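Local structure of PUA domain-containing protein (Archaeoglobus fulgidus DSM 4304, 2Q07) at residues 57-62 / 164-169; 113-118 / 138-143; 175-180 / 213-218. The protein probably binds RNA in archaeosine-tRNA biosynthesis, as an archaeosine synthase type 1 family member of which this chain is the C-terminal portion with the PUA domain. All blocks are in the same frame, centred on the assembly; numbering follows the deposited sequence.

Contact 1: 57-62 / 164-169; sequences KVNVNE and GKVDLY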
# COMPACT_ATOMS: atom_id res chain seq x y z
N LYS A 57 19.80 11.50 0.16
CA LYS A 57 19.29 10.45 1.04
C LYS A 57 17.93 10.88 1.55
O LYS A 57 17.79 11.89 2.24
CB LYS A 57 20.24 10.21 2.21
CG LYS A 57 19.96 8.92 2.96
CD LYS A 57 21.05 8.58 3.95
CE LYS A 57 20.79 7.21 4.58
NZ LYS A 57 21.95 6.74 5.40
N VAL A 58 16.91 10.10 1.21
CA VAL A 58 15.54 10.40 1.60
C VAL A 58 15.14 9.66 2.87
O VAL A 58 14.93 8.45 2.85
CB VAL A 58 14.58 10.04 0.44
CG1 VAL A 58 13.15 10.31 0.84
CG2 VAL A 58 14.96 10.84 -0.81
N ASN A 59 15.03 10.40 3.97
CA ASN A 59 14.64 9.82 5.26
C ASN A 59 13.35 10.41 5.81
O ASN A 59 13.15 10.46 7.03
CB ASN A 59 15.74 9.97 6.30
CG ASN A 59 16.88 9.00 6.09
OD1 ASN A 59 16.67 7.88 5.65
ND2 ASN A 59 18.09 9.43 6.41
N VAL A 60 12.49 10.87 4.92
CA VAL A 60 11.20 11.40 5.32
C VAL A 60 10.16 10.66 4.50
O VAL A 60 10.50 9.99 3.53
CB VAL A 60 11.11 12.91 5.06
CG1 VAL A 60 12.18 13.65 5.87
CG2 VAL A 60 11.25 13.18 3.57
N ASN A 61 8.90 10.77 4.90
CA ASN A 61 7.81 10.11 4.20
C ASN A 61 7.63 10.71 2.81
O ASN A 61 7.96 11.88 2.59
CB ASN A 61 6.51 10.25 5.00
CG ASN A 61 6.38 9.18 6.07
OD1 ASN A 61 5.97 8.05 5.78
ND2 ASN A 61 6.75 9.52 7.31
N GLU A 62 7.08 9.91 1.89
CA GLU A 62 6.89 10.35 0.52
C GLU A 62 5.47 10.12 0.03
O GLU A 62 4.85 9.11 0.34
CB GLU A 62 7.84 9.61 -0.42
CG GLU A 62 9.32 9.89 -0.21
CD GLU A 62 10.20 8.77 -0.77
OE1 GLU A 62 10.06 7.62 -0.31
OE2 GLU A 62 11.03 9.05 -1.66
N GLY A 164 20.49 9.72 10.12
CA GLY A 164 20.72 8.32 9.78
C GLY A 164 20.02 7.75 8.55
O GLY A 164 20.12 8.30 7.46
N LYS A 165 19.34 6.63 8.73
CA LYS A 165 18.63 5.98 7.64
C LYS A 165 17.31 5.34 8.08
O LYS A 165 17.03 5.20 9.27
CB LYS A 165 19.51 4.92 6.98
CG LYS A 165 20.06 3.91 7.95
CD LYS A 165 20.75 2.77 7.22
CE LYS A 165 21.48 1.88 8.21
NZ LYS A 165 22.58 2.63 8.89
N VAL A 166 16.50 4.96 7.09
CA VAL A 166 15.20 4.34 7.35
C VAL A 166 15.04 3.11 6.46
O VAL A 166 15.56 3.06 5.35
CB VAL A 166 14.05 5.32 7.02
CG1 VAL A 166 12.70 4.66 7.26
CG2 VAL A 166 14.17 6.58 7.85
N ASP A 167 14.33 2.10 6.95
CA ASP A 167 14.13 0.92 6.11
C ASP A 167 12.75 1.03 5.48
O ASP A 167 11.75 0.55 6.01
CB ASP A 167 14.30 -0.36 6.93
CG ASP A 167 13.25 -0.52 8.01
OD1 ASP A 167 12.78 0.51 8.56
OD2 ASP A 167 12.90 -1.68 8.31
N LEU A 168 12.71 1.70 4.33
CA LEU A 168 11.47 1.92 3.59
C LEU A 168 10.76 0.62 3.18
O LEU A 168 9.53 0.56 3.18
CB LEU A 168 11.77 2.74 2.33
CG LEU A 168 10.58 3.06 1.42
CD1 LEU A 168 9.58 3.94 2.14
CD2 LEU A 168 11.10 3.76 0.18
N TYR A 169 11.54 -0.40 2.82
CA TYR A 169 10.98 -1.68 2.38
C TYR A 169 10.12 -2.35 3.43
O TYR A 169 9.10 -2.95 3.12
CB TYR A 169 12.10 -2.63 1.94
CG TYR A 169 12.80 -2.24 0.64
CD1 TYR A 169 13.91 -2.96 0.19
CD2 TYR A 169 12.34 -1.18 -0.13
CE1 TYR A 169 14.55 -2.62 -0.99
CE2 TYR A 169 12.98 -0.83 -1.32
CZ TYR A 169 14.09 -1.55 -1.75
OH TYR A 169 14.74 -1.22 -2.91
O HOH W 1 17.64 5.76 4.40

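Contact 2: 113-118 / 138-143; sequences FRKVVA and EVVYTA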
# COMPACT_ATOMS: atom_id res chain seq x y z
N PHE A 113 1.94 15.71 9.67
CA PHE A 113 3.25 16.28 9.36
C PHE A 113 3.35 17.75 9.78
O PHE A 113 2.37 18.49 9.74
CB PHE A 113 3.53 16.17 7.86
CG PHE A 113 3.42 14.77 7.32
CD1 PHE A 113 2.31 14.40 6.55
CD2 PHE A 113 4.40 13.83 7.58
CE1 PHE A 113 2.19 13.10 6.04
CE2 PHE A 113 4.30 12.53 7.08
CZ PHE A 113 3.19 12.16 6.31
N ARG A 114 4.55 18.15 10.20
CA ARG A 114 4.76 19.54 10.60
C ARG A 114 5.27 20.33 9.40
O ARG A 114 5.20 21.55 9.38
CB ARG A 114 5.78 19.64 11.74
CG ARG A 114 7.18 19.14 11.39
CD ARG A 114 8.21 19.66 12.40
NE ARG A 114 9.09 20.65 11.80
CZ ARG A 114 10.16 20.36 11.08
NH1 ARG A 114 10.50 19.10 10.87
NH2 ARG A 114 10.88 21.33 10.54
N LYS A 115 5.78 19.61 8.41
CA LYS A 115 6.30 20.25 7.21
C LYS A 115 6.07 19.41 5.95
O LYS A 115 6.21 18.19 5.95
CB LYS A 115 7.80 20.53 7.37
CG LYS A 115 8.35 21.47 6.32
CD LYS A 115 9.32 20.77 5.40
CE LYS A 115 10.67 20.57 6.09
NZ LYS A 115 11.41 21.85 6.18
N VAL A 116 5.70 20.10 4.87
CA VAL A 116 5.44 19.48 3.58
C VAL A 116 6.43 20.07 2.57
O VAL A 116 6.42 21.27 2.32
CB VAL A 116 3.99 19.78 3.09
CG1 VAL A 116 3.78 19.22 1.67
CG2 VAL A 116 2.98 19.20 4.04
N VAL A 117 7.31 19.23 2.01
CA VAL A 117 8.25 19.68 1.01
C VAL A 117 7.71 19.28 -0.36
O VAL A 117 7.75 18.10 -0.73
CB VAL A 117 9.65 19.04 1.17
CG1 VAL A 117 10.58 19.61 0.14
CG2 VAL A 117 10.17 19.27 2.57
N ALA A 118 7.22 20.26 -1.11
CA ALA A 118 6.67 20.00 -2.43
C ALA A 118 7.73 20.01 -3.53
O ALA A 118 8.07 21.06 -4.06
CB ALA A 118 5.59 21.03 -2.75
N GLU A 138 3.90 23.62 7.55
CA GLU A 138 4.63 24.60 6.76
C GLU A 138 4.78 23.93 5.40
O GLU A 138 5.04 22.73 5.33
CB GLU A 138 6.03 24.84 7.33
CG GLU A 138 6.13 24.57 8.83
CD GLU A 138 7.51 24.89 9.38
OE1 GLU A 138 8.52 24.36 8.85
OE2 GLU A 138 7.58 25.69 10.35
N VAL A 139 4.62 24.69 4.33
CA VAL A 139 4.76 24.13 3.00
C VAL A 139 5.85 24.90 2.28
O VAL A 139 5.77 26.12 2.12
CB VAL A 139 3.44 24.22 2.21
CG1 VAL A 139 3.57 23.46 0.89
CG2 VAL A 139 2.30 23.66 3.02
N VAL A 140 6.88 24.18 1.85
CA VAL A 140 8.01 24.76 1.14
C VAL A 140 8.12 24.15 -0.26
O VAL A 140 7.88 22.96 -0.44
CB VAL A 140 9.33 24.51 1.90
CG1 VAL A 140 9.28 25.19 3.27
CG2 VAL A 140 9.54 23.00 2.07
N TYR A 141 8.47 24.97 -1.24
CA TYR A 141 8.62 24.49 -2.62
C TYR A 141 10.11 24.46 -2.97
O TYR A 141 10.81 25.46 -2.82
CB TYR A 141 7.84 25.39 -3.57
CG TYR A 141 6.37 25.45 -3.24
CD1 TYR A 141 5.90 26.26 -2.21
CD2 TYR A 141 5.45 24.63 -3.90
CE1 TYR A 141 4.57 26.25 -1.83
CE2 TYR A 141 4.11 24.61 -3.54
CZ TYR A 141 3.67 25.42 -2.50
OH TYR A 141 2.35 25.40 -2.11
N THR A 142 10.59 23.32 -3.44
CA THR A 142 12.00 23.16 -3.74
C THR A 142 12.36 22.98 -5.21
O THR A 142 13.54 22.87 -5.56
CB THR A 142 12.58 21.96 -2.96
OG1 THR A 142 11.75 20.82 -3.15
CG2 THR A 142 12.65 22.28 -1.46
N ALA A 143 11.36 22.95 -6.08
CA ALA A 143 11.61 22.75 -7.50
C ALA A 143 10.97 23.80 -8.41
O ALA A 143 9.79 24.11 -8.31
CB ALA A 143 11.14 21.37 -7.90
O HOH W 2 8.68 22.89 -5.87

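Contact 3: 175-180 / 213-218; sequences HMLSYQ and GMLDIY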
# COMPACT_ATOMS: atom_id res chain seq x y z
N HIS A 175 2.70 -1.90 5.70
CA HIS A 175 1.50 -1.18 5.27
C HIS A 175 0.59 -2.02 4.40
O HIS A 175 -0.62 -1.83 4.41
CB HIS A 175 1.86 0.12 4.53
CG HIS A 175 2.08 1.29 5.43
ND1 HIS A 175 3.16 1.39 6.27
CD2 HIS A 175 1.33 2.40 5.65
CE1 HIS A 175 3.07 2.50 6.98
NE2 HIS A 175 1.96 3.13 6.63
N MSE A 176 1.16 -2.94 3.63
CA MSE A 176 0.33 -3.79 2.78
C MSE A 176 -0.44 -4.80 3.61
O MSE A 176 -1.60 -5.12 3.32
CB MSE A 176 1.19 -4.49 1.73
CG MSE A 176 1.90 -3.51 0.82
SE MSE A 176 2.85 -4.36 -0.60
CE MSE A 176 4.57 -4.56 0.21
N LEU A 177 0.20 -5.31 4.66
CA LEU A 177 -0.43 -6.26 5.57
C LEU A 177 -1.59 -5.56 6.28
O LEU A 177 -2.69 -6.10 6.42
CB LEU A 177 0.61 -6.73 6.60
CG LEU A 177 1.52 -7.87 6.17
CD1 LEU A 177 2.51 -8.20 7.29
CD2 LEU A 177 0.66 -9.10 5.84
N SER A 178 -1.33 -4.33 6.73
CA SER A 178 -2.32 -3.51 7.41
C SER A 178 -3.50 -3.27 6.47
O SER A 178 -4.65 -3.51 6.82
CB SER A 178 -1.68 -2.18 7.82
OG SER A 178 -2.55 -1.40 8.60
N TYR A 179 -3.19 -2.82 5.26
CA TYR A 179 -4.19 -2.55 4.24
C TYR A 179 -5.11 -3.77 4.01
O TYR A 179 -6.33 -3.70 4.17
CB TYR A 179 -3.49 -2.19 2.92
CG TYR A 179 -4.41 -1.74 1.81
CD1 TYR A 179 -4.68 -0.39 1.60
CD2 TYR A 179 -5.04 -2.67 0.98
CE1 TYR A 179 -5.55 0.03 0.61
CE2 TYR A 179 -5.92 -2.27 -0.03
CZ TYR A 179 -6.17 -0.91 -0.20
OH TYR A 179 -7.04 -0.49 -1.17
N GLN A 180 -4.50 -4.89 3.65
CA GLN A 180 -5.23 -6.13 3.35
C GLN A 180 -5.86 -6.89 4.50
O GLN A 180 -6.95 -7.44 4.36
CB GLN A 180 -4.32 -7.08 2.58
CG GLN A 180 -3.81 -6.52 1.27
CD GLN A 180 -2.74 -7.40 0.66
OE1 GLN A 180 -2.94 -8.59 0.47
NE2 GLN A 180 -1.61 -6.80 0.33
N GLY A 213 -1.00 -7.36 -7.70
CA GLY A 213 -0.73 -6.14 -6.96
C GLY A 213 -1.21 -6.19 -5.51
O GLY A 213 -1.98 -5.34 -5.06
N MSE A 214 -0.76 -7.22 -4.79
CA MSE A 214 -1.13 -7.39 -3.39
C MSE A 214 -0.19 -8.41 -2.77
O MSE A 214 0.59 -9.05 -3.47
CB MSE A 214 -2.57 -7.87 -3.26
CG MSE A 214 -2.78 -9.33 -3.65
SE MSE A 214 -4.66 -9.79 -3.87
CE MSE A 214 -5.30 -9.37 -2.10
N LEU A 215 -0.29 -8.58 -1.45
CA LEU A 215 0.55 -9.53 -0.74
C LEU A 215 -0.05 -10.92 -0.75
O LEU A 215 -1.25 -11.09 -0.57
CB LEU A 215 0.70 -9.12 0.73
CG LEU A 215 1.73 -8.08 1.16
CD1 LEU A 215 1.67 -7.94 2.67
CD2 LEU A 215 3.12 -8.51 0.73
N ASP A 216 0.81 -11.92 -0.97
CA ASP A 216 0.38 -13.30 -0.91
C ASP A 216 0.88 -13.68 0.48
O ASP A 216 1.96 -13.25 0.87
CB ASP A 216 1.08 -14.15 -1.97
CG ASP A 216 0.42 -15.51 -2.16
OD1 ASP A 216 -0.40 -15.88 -1.30
OD2 ASP A 216 0.72 -16.20 -3.15
N ILE A 217 0.11 -14.47 1.23
CA ILE A 217 0.52 -14.88 2.57
C ILE A 217 0.67 -16.39 2.69
O ILE A 217 0.05 -17.14 1.94
CB ILE A 217 -0.49 -14.43 3.64
CG1 ILE A 217 -1.87 -15.03 3.32
CG2 ILE A 217 -0.54 -12.91 3.71
CD1 ILE A 217 -2.92 -14.80 4.40
N TYR A 218 1.47 -16.83 3.66
CA TYR A 218 1.68 -18.26 3.86
C TYR A 218 1.15 -18.81 5.18
O TYR A 218 0.29 -18.19 5.80
CB TYR A 218 3.16 -18.58 3.62
CG TYR A 218 3.54 -18.17 2.21
CD1 TYR A 218 4.02 -16.88 1.94
CD2 TYR A 218 3.32 -19.02 1.13
CE1 TYR A 218 4.25 -16.46 0.63
CE2 TYR A 218 3.55 -18.61 -0.19
CZ TYR A 218 4.01 -17.32 -0.43
OH TYR A 218 4.21 -16.90 -1.71

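Contact 1: 57-62 / 164-169
The extended chain of Lys57 starts the contact. Its CG is anti to the backbone N (chi1 -166°), and the rest runs straight out toward the second segment, crossing Lys165 obliquely. Lys57 CE lies 3.2 Å from Gly164 O, and the ammonium group makes a weak hydrogen bond to the same oxygen. Lys57 NZ also rests 3.4 Å from Lys165 CB. The two ammonium groups stay apart, with Lys57 NZ 5.4 Å from Lys165 NZ.

Asn59 does most of the work. Its CG sits beside the backbone N, which sends the amide across to residues 164-166. Asn59 ND2 donates to Gly164 O at 2.5 Å, a very short bond that is bent (131° at the hydrogen) and comes in from above the carbonyl plane. The same nitrogen also bonds Ser162 just before the segment. At the other end of the amide, Asn59 OD1 accepts from a water at 2.6 Å. That water in turn accepts from Val166 N. Asn59 OD1 also lies 3.6 Å from Val166 CG2, so the amide is packed as well as bonded.

At Glu62 the chain has entered strand 61-65. The Glu62 side chain crosses that of Leu168 at about a right angle, with Glu62 OE1 4.0 Å from Leu168 CD2. The charge is met elsewhere, by salt bridges to Arg53 and Arg73.

The contact is a polar bridge near the surface. It joins the loop before strand 61-65, in the DUF5591 region, to the approach to helix 168-181, the first helix of the pre-PUA region. Gly164 O takes two donors, and the lysine charge would probably polarise it further. With ND2 donating and OD1 accepting, the rotation of the Asn59 amide is well defined, and one water completes the link.

Contact 2: 113-118 / 138-143
Strands 115-118 and 138-141 run parallel as sheet neighbours, their axes 4.7 Å apart at closest and 18° from aligned. The bonding alternates along the first strand. Arg114 O accepts from Glu138 N. Val116 and Ala118 use both N-H and C=O, Val116 toward Glu138 and Val140, Ala118 toward Val140 and Thr142. Val116 N to Glu138 O, at 2.8 Å, is the shortest of these bonds and lies nearly along the C=O axis. Ala118 O receives Thr142 N only weakly, as the strand ends.

Arg114 and Glu138 lie side by side and point the same way. Arg114 NH2 is 4.2 Å from Glu138 OE1, with the planes 62° apart. No N-H is aimed at the oxygen, so only the charges attract; the salt bridge of Arg114 goes to Asp30. Lys115 bends over the next strand, its CD 4.0 Å from Val140 CG2, and its ammonium reaches Glu159.

The two strands belong to a beta-alpha-beta unit. Helix 123-132 is the crossover and covers the face with Val116, Ala118, Val139 and Tyr141. Helix 150-160 covers the other face. Strand 138-141 is the outermost on this side of the five-stranded sheet of the UDG-like domain.

On the face toward helix 150-160, Val117 CG2 meets Val140 CG2 at 3.8 Å. Val140 CG2 holds the crowded position between backbone N and carbonyl carbon, which brings it onto Val117. The other branch, Val117 CG1, touches both OG1 and CG2 of Thr142, crossing that side chain at about a right angle. Thr142 OG1 is hydrogen-bonded to His119 ND1. On the opposite face the small Ala118 leaves its CB 3.8 Å from Tyr141 CD2. Past the strand ends a water lies 2.6 Å from Ala118 O and accepts from Ala143 N.

Contact 3: 175-180 / 213-218
This is a buried helix-on-strand packing inside the pre-PUA region. Helix 168-181 crosses strand 214-217, an edge strand of the four-stranded antiparallel sheet, at 87°, with the axes 8.5 Å apart at closest. Leu215 carries the contact. Its CG sits beside the backbone N (chi1 -82°), and its CD1 branch touches Leu177 and Met176. Leu215 CD1 lies 3.5 Å from Leu177 CG and 3.6 Å from Met176 CB. Leu177 crosses Leu215 at about a right angle. Met176 and Met214 are both selenomethionine.

One turn on, the extended chain of Gln180 lays its amide over the start of the strand. Gln180 CD is 3.4 Å from Leu215 N and 3.8 Å from Leu215 CB, and Met214 is also close to the Gln180 side chain. An alanine here would remove the amide and would probably leave Leu215 less well covered, without the amide's close approach to Leu215 N.

Gly213 and Met214 form a G1 bulge where the strand pairs with strand 203-209. Met176 also packs on Val208 of that neighbour. Tyr179 turns to helix 16-24, while Met214 and Ile217 touch Val261 of strand 261-265 in the PUA domain.

The three contacts follow the chain from the DUF5591 region into the pre-PUA region. Contact 2 is nested inside the loop closed by contact 1; contact 3 comes after both. Contacts 1 and 2 reach the same five-stranded sheet. Their centres are about 16 Å apart, and they touch where Asn61 CB packs 3.8 Å from Phe113 CE2. Contacts 1 and 3 share helix 168-181, one at its start and one near its end, with centres about 21 Å apart. Contacts 2 and 3 are about 30 Å apart between centres and do not touch. Helix 168-181 therefore connects the DUF5591 domain to the small antiparallel sheet, which in turn meets the PUA domain.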